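MaoC family protein (Mycobacterium tuberculosis H37Rv, PDB 3KHP) probably acts as a 3-hydroxyacyl-thioester dehydratase, removing water from (3R)-hydroxyacyl thioesters. Local coordinates at residues A[181-195]-A[266-278]. Residues are numbered along the deposited sequence; the frame is centred on the assembly and turned at random.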
ATOM      1  N   PHE A 181       0.207  18.303 -30.380  1.00 44.16           N
ATOM      2  CA  PHE A 181      -0.580  18.988 -29.382  1.00 43.96           C
ATOM      3  C   PHE A 181      -1.215  20.182 -30.043  1.00 44.21           C
ATOM      4  O   PHE A 181      -0.505  21.074 -30.485  1.00 43.54           O
ATOM      5  CB  PHE A 181       0.282  19.441 -28.199  1.00 43.56           C
ATOM      6  CG  PHE A 181       0.560  18.339 -27.223  1.00 43.13           C
ATOM      7  CD1 PHE A 181      -0.305  18.097 -26.160  1.00 41.10           C
ATOM      8  CD2 PHE A 181       1.653  17.499 -27.397  1.00 41.73           C
ATOM      9  CE1 PHE A 181      -0.058  17.064 -25.271  1.00 40.59           C
ATOM     10  CE2 PHE A 181       1.890  16.474 -26.508  1.00 41.77           C
ATOM     11  CZ  PHE A 181       1.025  16.253 -25.449  1.00 39.98           C
ATOM     12  N   PRO A 182      -2.555  20.202 -30.109  1.00 44.59           N
ATOM     13  CA  PRO A 182      -3.281  21.317 -30.697  1.00 45.03           C
ATOM     14  C   PRO A 182      -2.854  22.632 -30.106  1.00 45.50           C
ATOM     15  O   PRO A 182      -2.519  22.694 -28.918  1.00 44.51           O
ATOM     16  CB  PRO A 182      -4.732  21.032 -30.318  1.00 45.15           C
ATOM     17  CG  PRO A 182      -4.797  19.560 -30.152  1.00 44.89           C
ATOM     18  CD  PRO A 182      -3.464  19.155 -29.613  1.00 44.56           C
ATOM     19  N   ASP A 183      -2.867  23.673 -30.935  1.00 46.36           N
ATOM     20  CA  ASP A 183      -2.526  25.008 -30.476  1.00 47.29           C
ATOM     21  C   ASP A 183      -3.791  25.687 -29.966  1.00 47.13           C
ATOM     22  O   ASP A 183      -4.422  26.507 -30.672  1.00 48.03           O
ATOM     23  CB  ASP A 183      -1.866  25.836 -31.580  1.00 47.80           C
ATOM     24  CG  ASP A 183      -1.511  27.240 -31.122  1.00 49.88           C
ATOM     25  OD1 ASP A 183      -1.200  27.446 -29.929  1.00 51.72           O
ATOM     26  OD2 ASP A 183      -1.551  28.159 -31.971  1.00 55.08           O
ATOM     27  N   ARG A 184      -4.153  25.319 -28.736  1.00 46.39           N
ATOM     28  CA  ARG A 184      -5.262  25.921 -27.986  1.00 45.51           C
ATOM     29  C   ARG A 184      -5.156  25.518 -26.523  1.00 44.39           C
ATOM     30  O   ARG A 184      -4.249  24.769 -26.133  1.00 44.11           O
ATOM     31  CB  ARG A 184      -6.623  25.493 -28.547  1.00 45.37           C
ATOM     32  CG  ARG A 184      -6.906  24.016 -28.440  1.00 45.43           C
ATOM     33  CD  ARG A 184      -8.052  23.633 -29.356  1.00 46.25           C
ATOM     34  NE  ARG A 184      -8.124  22.188 -29.571  1.00 46.09           N
ATOM     35  CZ  ARG A 184      -8.625  21.335 -28.688  1.00 45.62           C
ATOM     36  NH1 ARG A 184      -8.661  20.031 -28.939  1.00 45.35           N
ATOM     37  NH2 ARG A 184      -9.081  21.787 -27.536  1.00 46.68           N
ATOM     38  N   HIS A 185      -6.079  26.025 -25.717  1.00 43.10           N
ATOM     39  CA  HIS A 185      -6.119  25.675 -24.308  1.00 42.23           C
ATOM     40  C   HIS A 185      -6.562  24.222 -24.183  1.00 40.06           C
ATOM     41  O   HIS A 185      -7.334  23.739 -24.997  1.00 39.34           O
ATOM     42  CB  HIS A 185      -7.088  26.573 -23.533  1.00 42.45           C
ATOM     43  CG  HIS A 185      -6.592  27.967 -23.329  1.00 45.32           C
ATOM     44  ND1 HIS A 185      -7.437  29.021 -23.040  1.00 47.70           N
ATOM     45  CD2 HIS A 185      -5.341  28.491 -23.380  1.00 48.54           C
ATOM     46  CE1 HIS A 185      -6.724  30.125 -22.905  1.00 49.07           C
ATOM     47  NE2 HIS A 185      -5.450  29.831 -23.107  1.00 48.38           N
ATOM     48  N   PRO A 186      -6.078  23.530 -23.149  1.00 38.34           N
ATOM     49  CA  PRO A 186      -6.557  22.168 -22.928  1.00 36.90           C
ATOM     50  C   PRO A 186      -8.082  22.110 -22.734  1.00 35.57           C
ATOM     51  O   PRO A 186      -8.678  23.015 -22.187  1.00 33.89           O
ATOM     52  CB  PRO A 186      -5.833  21.729 -21.654  1.00 36.99           C
ATOM     53  CG  PRO A 186      -5.205  22.948 -21.080  1.00 38.14           C
ATOM     54  CD  PRO A 186      -5.096  23.975 -22.140  1.00 38.19           C
ATOM     55  N   ASP A 187      -8.681  21.030 -23.198  1.00 34.15           N
ATOM     56  CA  ASP A 187     -10.084  20.778 -22.987  1.00 33.34           C
ATOM     57  C   ASP A 187     -10.380  20.503 -21.506  1.00 32.12           C
ATOM     58  O   ASP A 187     -11.484  20.756 -21.032  1.00 31.86           O
ATOM     59  CB  ASP A 187     -10.510  19.580 -23.862  1.00 33.58           C
ATOM     60  CG  ASP A 187     -10.360  19.868 -25.359  1.00 34.11           C
ATOM     61  OD1 ASP A 187     -10.594  21.018 -25.756  1.00 33.36           O
ATOM     62  OD2 ASP A 187     -10.005  18.964 -26.140  1.00 34.77           O
ATOM     63  N   ALA A 188      -9.402  19.990 -20.770  1.00 30.32           N
ATOM     64  CA  ALA A 188      -9.634  19.644 -19.365  1.00 29.01           C
ATOM     65  C   ALA A 188      -8.322  19.614 -18.595  1.00 27.66           C
ATOM     66  O   ALA A 188      -7.264  19.237 -19.134  1.00 27.31           O
ATOM     67  CB  ALA A 188     -10.374  18.314 -19.255  1.00 28.26           C
ATOM     68  N   ARG A 189      -8.395  20.109 -17.366  1.00 26.41           N
ATOM     69  CA  ARG A 189      -7.292  20.067 -16.431  0.50 25.53           C
ATOM     70  C   ARG A 189      -7.768  19.351 -15.168  1.00 25.29           C
ATOM     71  O   ARG A 189      -8.641  19.853 -14.466  1.00 24.06           O
ATOM     72  CB  ARG A 189      -6.813  21.481 -16.107  0.50 25.46           C
ATOM     73  CG  ARG A 189      -5.486  21.522 -15.359  0.50 25.28           C
ATOM     74  CD  ARG A 189      -5.082  22.947 -14.991  0.50 24.95           C
ATOM     75  NE  ARG A 189      -4.532  23.665 -16.135  0.50 24.97           N
ATOM     76  CZ  ARG A 189      -3.239  23.709 -16.441  0.50 25.13           C
ATOM     77  NH1 ARG A 189      -2.340  23.073 -15.678  0.50 25.07           N
ATOM     78  NH2 ARG A 189      -2.844  24.385 -17.511  0.50 23.73           N
ATOM     79  N   ILE A 190      -7.190  18.174 -14.907  1.00 24.14           N
ATOM     80  CA  ILE A 190      -7.540  17.372 -13.755  1.00 22.98           C
ATOM     81  C   ILE A 190      -6.371  17.356 -12.790  1.00 22.65           C
ATOM     82  O   ILE A 190      -5.339  16.783 -13.084  1.00 22.04           O
ATOM     83  CB  ILE A 190      -7.901  15.963 -14.152  1.00 22.49           C
ATOM     84  CG1 ILE A 190      -8.816  15.987 -15.366  1.00 21.96           C
ATOM     85  CG2 ILE A 190      -8.527  15.190 -12.946  1.00 20.84           C
ATOM     86  CD1 ILE A 190     -10.100  16.729 -15.150  1.00 21.24           C
ATOM     87  N   ASP A 191      -6.540  18.041 -11.662  1.00 22.14           N
ATOM     88  CA  ASP A 191      -5.587  18.021 -10.574  1.00 22.17           C
ATOM     89  C   ASP A 191      -5.768  16.811  -9.685  1.00 22.37           C
ATOM     90  O   ASP A 191      -6.883  16.481  -9.275  1.00 22.83           O
ATOM     91  CB  ASP A 191      -5.728  19.271  -9.723  1.00 22.50           C
ATOM     92  CG  ASP A 191      -5.207  20.503 -10.415  1.00 22.87           C
ATOM     93  OD1 ASP A 191      -4.571  20.351 -11.464  1.00 23.34           O
ATOM     94  OD2 ASP A 191      -5.440  21.624  -9.920  1.00 26.96           O
ATOM     95  N   MET A 192      -4.662  16.146  -9.377  1.00 21.97           N
ATOM     96  CA  MET A 192      -4.678  15.029  -8.458  1.00 21.60           C
ATOM     97  C   MET A 192      -3.569  15.238  -7.449  1.00 21.22           C
ATOM     98  O   MET A 192      -2.393  15.332  -7.791  1.00 20.94           O
ATOM     99  CB  MET A 192      -4.471  13.725  -9.199  1.00 21.58           C
ATOM    100  CG  MET A 192      -5.575  13.326 -10.135  1.00 22.53           C
ATOM    101  SD  MET A 192      -6.988  12.657  -9.282  1.00 25.02           S
ATOM    102  CE  MET A 192      -7.921  12.007 -10.690  1.00 22.39           C
ATOM    103  N   PRO A 193      -3.931  15.349  -6.190  1.00 21.51           N
ATOM    104  CA  PRO A 193      -2.864  15.543  -5.216  1.00 20.20           C
ATOM    105  C   PRO A 193      -2.173  14.233  -4.940  1.00 19.52           C
ATOM    106  O   PRO A 193      -2.707  13.193  -5.269  1.00 17.94           O
ATOM    107  CB  PRO A 193      -3.601  16.051  -3.971  1.00 20.38           C
ATOM    108  CG  PRO A 193      -4.960  15.681  -4.128  1.00 21.62           C
ATOM    109  CD  PRO A 193      -5.266  15.583  -5.607  1.00 21.46           C
ATOM    110  N   THR A 194      -0.981  14.298  -4.352  1.00 18.95           N
ATOM    111  CA  THR A 194      -0.313  13.113  -3.911  1.00 18.51           C
ATOM    112  C   THR A 194       0.086  13.331  -2.486  1.00 18.87           C
ATOM    113  O   THR A 194       0.150  14.460  -2.038  1.00 19.29           O
ATOM    114  CB  THR A 194       0.925  12.796  -4.761  1.00 18.28           C
ATOM    115  OG1 THR A 194       1.927  13.768  -4.490  1.00 16.29           O
ATOM    116  CG2 THR A 194       0.584  12.799  -6.221  1.00 14.00           C
ATOM    117  N   ARG A 195       0.345  12.248  -1.785  1.00 19.31           N
ATOM    118  CA  ARG A 195       0.705  12.316  -0.385  1.00 20.76           C
ATOM    119  C   ARG A 195       2.208  12.234  -0.199  1.00 20.81           C
ATOM    120  O   ARG A 195       2.909  11.559  -0.924  1.00 19.96           O
ATOM    121  CB  ARG A 195       0.084  11.181   0.398  1.00 21.09           C
ATOM    122  CG  ARG A 195      -1.421  11.350   0.641  1.00 23.71           C
ATOM    123  CD  ARG A 195      -1.972  10.131   1.305  1.00 26.99           C
ATOM    124  NE  ARG A 195      -3.439  10.166   1.256  1.00 32.56           N
ATOM    125  CZ  ARG A 195      -4.222  10.822   2.113  1.00 32.35           C
ATOM    126  NH1 ARG A 195      -5.522  10.778   1.933  1.00 32.73           N
ATOM    127  NH2 ARG A 195      -3.714  11.516   3.135  1.00 32.86           N
ATOM    128  N   PHE A 266       8.106  14.857  -6.556  1.00 17.32           N
ATOM    129  CA  PHE A 266       8.296  14.505  -5.148  1.00 18.04           C
ATOM    130  C   PHE A 266       6.969  14.154  -4.511  1.00 17.59           C
ATOM    131  O   PHE A 266       5.972  14.777  -4.825  1.00 18.14           O
ATOM    132  CB  PHE A 266       9.015  15.647  -4.423  1.00 18.21           C
ATOM    133  CG  PHE A 266      10.359  15.928  -4.996  1.00 19.13           C
ATOM    134  CD1 PHE A 266      11.484  15.241  -4.526  1.00 21.39           C
ATOM    135  CD2 PHE A 266      10.518  16.849  -6.029  1.00 20.59           C
ATOM    136  CE1 PHE A 266      12.753  15.500  -5.069  1.00 21.73           C
ATOM    137  CE2 PHE A 266      11.791  17.104  -6.566  1.00 22.09           C
ATOM    138  CZ  PHE A 266      12.901  16.419  -6.081  1.00 20.80           C
ATOM    139  N   PRO A 267       6.933  13.140  -3.640  1.00 17.90           N
ATOM    140  CA  PRO A 267       5.622  12.842  -3.032  1.00 18.03           C
ATOM    141  C   PRO A 267       5.143  14.047  -2.227  1.00 18.57           C
ATOM    142  O   PRO A 267       5.958  14.721  -1.550  1.00 17.75           O
ATOM    143  CB  PRO A 267       5.886  11.646  -2.136  1.00 18.70           C
ATOM    144  CG  PRO A 267       7.322  11.208  -2.400  1.00 17.85           C
ATOM    145  CD  PRO A 267       8.015  12.289  -3.128  1.00 17.65           C
ATOM    146  N   GLY A 268       3.861  14.368  -2.398  1.00 18.66           N
ATOM    147  CA  GLY A 268       3.247  15.543  -1.782  1.00 18.68           C
ATOM    148  C   GLY A 268       2.884  16.583  -2.820  1.00 18.93           C
ATOM    149  O   GLY A 268       2.045  17.442  -2.579  1.00 19.33           O
ATOM    150  N   GLU A 269       3.507  16.509  -3.987  1.00 18.93           N
ATOM    151  CA  GLU A 269       3.220  17.482  -5.056  1.00 19.04           C
ATOM    152  C   GLU A 269       1.928  17.117  -5.763  1.00 18.20           C
ATOM    153  O   GLU A 269       1.545  15.967  -5.802  1.00 17.36           O
ATOM    154  CB  GLU A 269       4.371  17.566  -6.062  1.00 18.73           C
ATOM    155  CG  GLU A 269       5.623  18.160  -5.502  1.00 19.76           C
ATOM    156  CD  GLU A 269       6.693  18.380  -6.558  1.00 21.90           C
ATOM    157  OE1 GLU A 269       7.039  17.422  -7.290  1.00 19.30           O
ATOM    158  OE2 GLU A 269       7.200  19.530  -6.626  1.00 22.97           O
ATOM    159  N   THR A 270       1.267  18.121  -6.304  1.00 17.85           N
ATOM    160  CA  THR A 270       0.006  17.935  -6.972  1.00 18.33           C
ATOM    161  C   THR A 270       0.254  17.809  -8.425  1.00 18.22           C
ATOM    162  O   THR A 270       0.922  18.640  -9.017  1.00 18.37           O
ATOM    163  CB  THR A 270      -0.949  19.107  -6.690  1.00 18.37           C
ATOM    164  OG1 THR A 270      -1.338  19.071  -5.310  1.00 18.97           O
ATOM    165  CG2 THR A 270      -2.193  19.029  -7.562  1.00 19.57           C
ATOM    166  N   LEU A 271      -0.295  16.746  -9.000  1.00 19.15           N
ATOM    167  CA  LEU A 271      -0.143  16.456 -10.395  1.00 18.62           C
ATOM    168  C   LEU A 271      -1.359  16.946 -11.229  1.00 19.81           C
ATOM    169  O   LEU A 271      -2.487  16.416 -11.086  1.00 19.92           O
ATOM    170  CB  LEU A 271       0.107  14.961 -10.569  1.00 17.49           C
ATOM    171  CG  LEU A 271       1.404  14.450  -9.947  1.00 15.82           C
ATOM    172  CD1 LEU A 271       1.341  12.963  -9.764  1.00 12.40           C
ATOM    173  CD2 LEU A 271       2.631  14.845 -10.750  1.00 13.33           C
ATOM    174  N   SER A 272      -1.111  17.934 -12.108  1.00 19.85           N
ATOM    175  CA  SER A 272      -2.117  18.453 -13.069  1.00 20.75           C
ATOM    176  C   SER A 272      -2.030  17.821 -14.429  1.00 20.11           C
ATOM    177  O   SER A 272      -1.115  18.125 -15.177  1.00 20.86           O
ATOM    178  CB  SER A 272      -1.905  19.943 -13.363  1.00 21.06           C
ATOM    179  OG  SER A 272      -2.336  20.735 -12.316  1.00 24.81           O
ATOM    180  N   THR A 273      -3.021  17.025 -14.791  1.00 19.82           N
ATOM    181  CA  THR A 273      -3.056  16.399 -16.081  1.00 18.97           C
ATOM    182  C   THR A 273      -3.933  17.202 -17.052  1.00 19.81           C
ATOM    183  O   THR A 273      -5.137  17.318 -16.865  1.00 19.70           O
ATOM    184  CB  THR A 273      -3.521  15.000 -15.954  1.00 18.13           C
ATOM    185  OG1 THR A 273      -2.627  14.337 -15.079  1.00 15.43           O
ATOM    186  CG2 THR A 273      -3.483  14.306 -17.277  1.00 17.09           C
ATOM    187  N   VAL A 274      -3.287  17.769 -18.061  1.00 20.16           N
ATOM    188  CA  VAL A 274      -3.928  18.597 -19.064  1.00 20.95           C
ATOM    189  C   VAL A 274      -4.176  17.790 -20.313  1.00 21.25           C
ATOM    190  O   VAL A 274      -3.284  17.148 -20.839  1.00 20.12           O
ATOM    191  CB  VAL A 274      -3.102  19.871 -19.410  1.00 20.92           C
ATOM    192  CG1 VAL A 274      -3.315  20.899 -18.345  1.00 21.88           C
ATOM    193  CG2 VAL A 274      -1.609  19.569 -19.593  1.00 19.30           C
ATOM    194  N   ILE A 275      -5.413  17.821 -20.769  1.00 22.26           N
ATOM    195  CA  ILE A 275      -5.873  16.892 -21.763  1.00 23.35           C
ATOM    196  C   ILE A 275      -6.466  17.670 -22.946  1.00 25.01           C
ATOM    197  O   ILE A 275      -7.041  18.744 -22.762  1.00 25.04           O
ATOM    198  CB  ILE A 275      -6.932  15.966 -21.164  1.00 23.10           C
ATOM    199  CG1 ILE A 275      -6.388  15.261 -19.900  1.00 23.61           C
ATOM    200  CG2 ILE A 275      -7.410  14.957 -22.205  1.00 22.22           C
ATOM    201  CD1 ILE A 275      -7.445  14.459 -19.128  1.00 21.69           C
ATOM    202  N   TRP A 276      -6.313  17.114 -24.148  1.00 26.26           N
ATOM    203  CA  TRP A 276      -6.878  17.677 -25.365  1.00 27.33           C
ATOM    204  C   TRP A 276      -7.524  16.553 -26.106  1.00 28.88           C
ATOM    205  O   TRP A 276      -6.818  15.598 -26.489  1.00 28.70           O
ATOM    206  CB  TRP A 276      -5.784  18.244 -26.284  1.00 27.42           C
ATOM    207  CG  TRP A 276      -5.125  19.485 -25.832  1.00 25.94           C
ATOM    208  CD1 TRP A 276      -5.411  20.750 -26.237  1.00 26.73           C
ATOM    209  CD2 TRP A 276      -4.040  19.596 -24.914  1.00 26.29           C
ATOM    210  NE1 TRP A 276      -4.578  21.652 -25.614  1.00 25.82           N
ATOM    211  CE2 TRP A 276      -3.729  20.963 -24.794  1.00 25.62           C
ATOM    212  CE3 TRP A 276      -3.302  18.677 -24.175  1.00 25.56           C
ATOM    213  CZ2 TRP A 276      -2.722  21.422 -23.966  1.00 26.45           C
ATOM    214  CZ3 TRP A 276      -2.295  19.145 -23.362  1.00 24.33           C
ATOM    215  CH2 TRP A 276      -2.013  20.494 -23.264  1.00 24.84           C
ATOM    216  N   ARG A 277      -8.842  16.640 -26.315  1.00 30.14           N
ATOM    217  CA  ARG A 277      -9.543  15.693 -27.182  0.50 31.27           C
ATOM    218  C   ARG A 277      -9.203  16.024 -28.629  1.00 31.61           C
ATOM    219  O   ARG A 277      -9.363  17.153 -29.077  1.00 31.97           O
ATOM    220  CB  ARG A 277     -11.060  15.751 -26.961  0.50 31.41           C
ATOM    221  CG  ARG A 277     -11.492  15.143 -25.644  0.50 32.32           C
ATOM    222  CD  ARG A 277     -12.970  15.326 -25.404  0.50 32.82           C
ATOM    223  NE  ARG A 277     -13.421  14.584 -24.229  0.50 33.21           N
ATOM    224  CZ  ARG A 277     -13.449  15.082 -22.998  0.50 34.10           C
ATOM    225  NH1 ARG A 277     -13.055  16.331 -22.765  0.50 34.17           N
ATOM    226  NH2 ARG A 277     -13.881  14.329 -21.997  0.50 34.38           N
ATOM    227  N   THR A 278      -8.711  15.054 -29.360  1.00 32.84           N
ATOM    228  CA  THR A 278      -8.256  15.340 -30.708  1.00 34.28           C
ATOM    229  C   THR A 278      -9.153  14.742 -31.777  1.00 35.33           C
ATOM    230  O   THR A 278      -9.364  15.339 -32.790  1.00 36.03           O
ATOM    231  CB  THR A 278      -6.781  14.868 -30.925  1.00 33.89           C
ATOM    232  OG1 THR A 278      -6.703  13.458 -30.748  1.00 33.20           O
ATOM    233  CG2 THR A 278      -5.851  15.566 -29.967  1.00 31.14           C
TER
HETATM  234  O   HOH W   1      -3.641  14.677 -12.562  1.00 15.66           O
HETATM  235  O   HOH W   2      -0.650  17.207  -3.512  1.00 13.38           O
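Trp276 is clasped on both faces by the 181-187 loop. The CD1 edge of Phe181 meets the six-membered ring in an offset edge-to-face pair, planes at 83°, while across the indole Pro186 CA makes a CH-pi contact 3.6 Å from the five-membered ring centroid. The rotation of the indole is fixed at its rim, where Trp276 NE1 donates to Arg184 O (3.2 Å, 170°), in the ring plane but above the carbonyl plane. Arg277 N reaches the anti lone pair of Asp187 OD2 at 2.6 Å; the same carboxylate is held by a salt bridge from Arg184, whose guanidinium passes Trp276 CD1 with one face. Farther along, one of two Arg189 conformers tentatively lays its guanidinium face over Val274 CG1. At the other end Thr194 OG1 lies between its backbone N and carbonyl carbon (chi1 70°), where it donates to Glu269 O (2.6 Å) and accepts from Gly268 N (2.9 Å), gripping the type II turn 266-269. Paired backbone bonds join Ile190 to Thr273 and Met192 to Leu271, and Asp187 with Ala188 opposite Ile275 forms a classic beta bulge. Strand 282-289 flanks 271-278 on its other side, and helix 231-245 touches Ala188, Met192 and Ile275. The antiparallel pair thus adds 188-192 as an outermost strand of this chain's antiparallel sheet, in a MaoC-like hotdog fold.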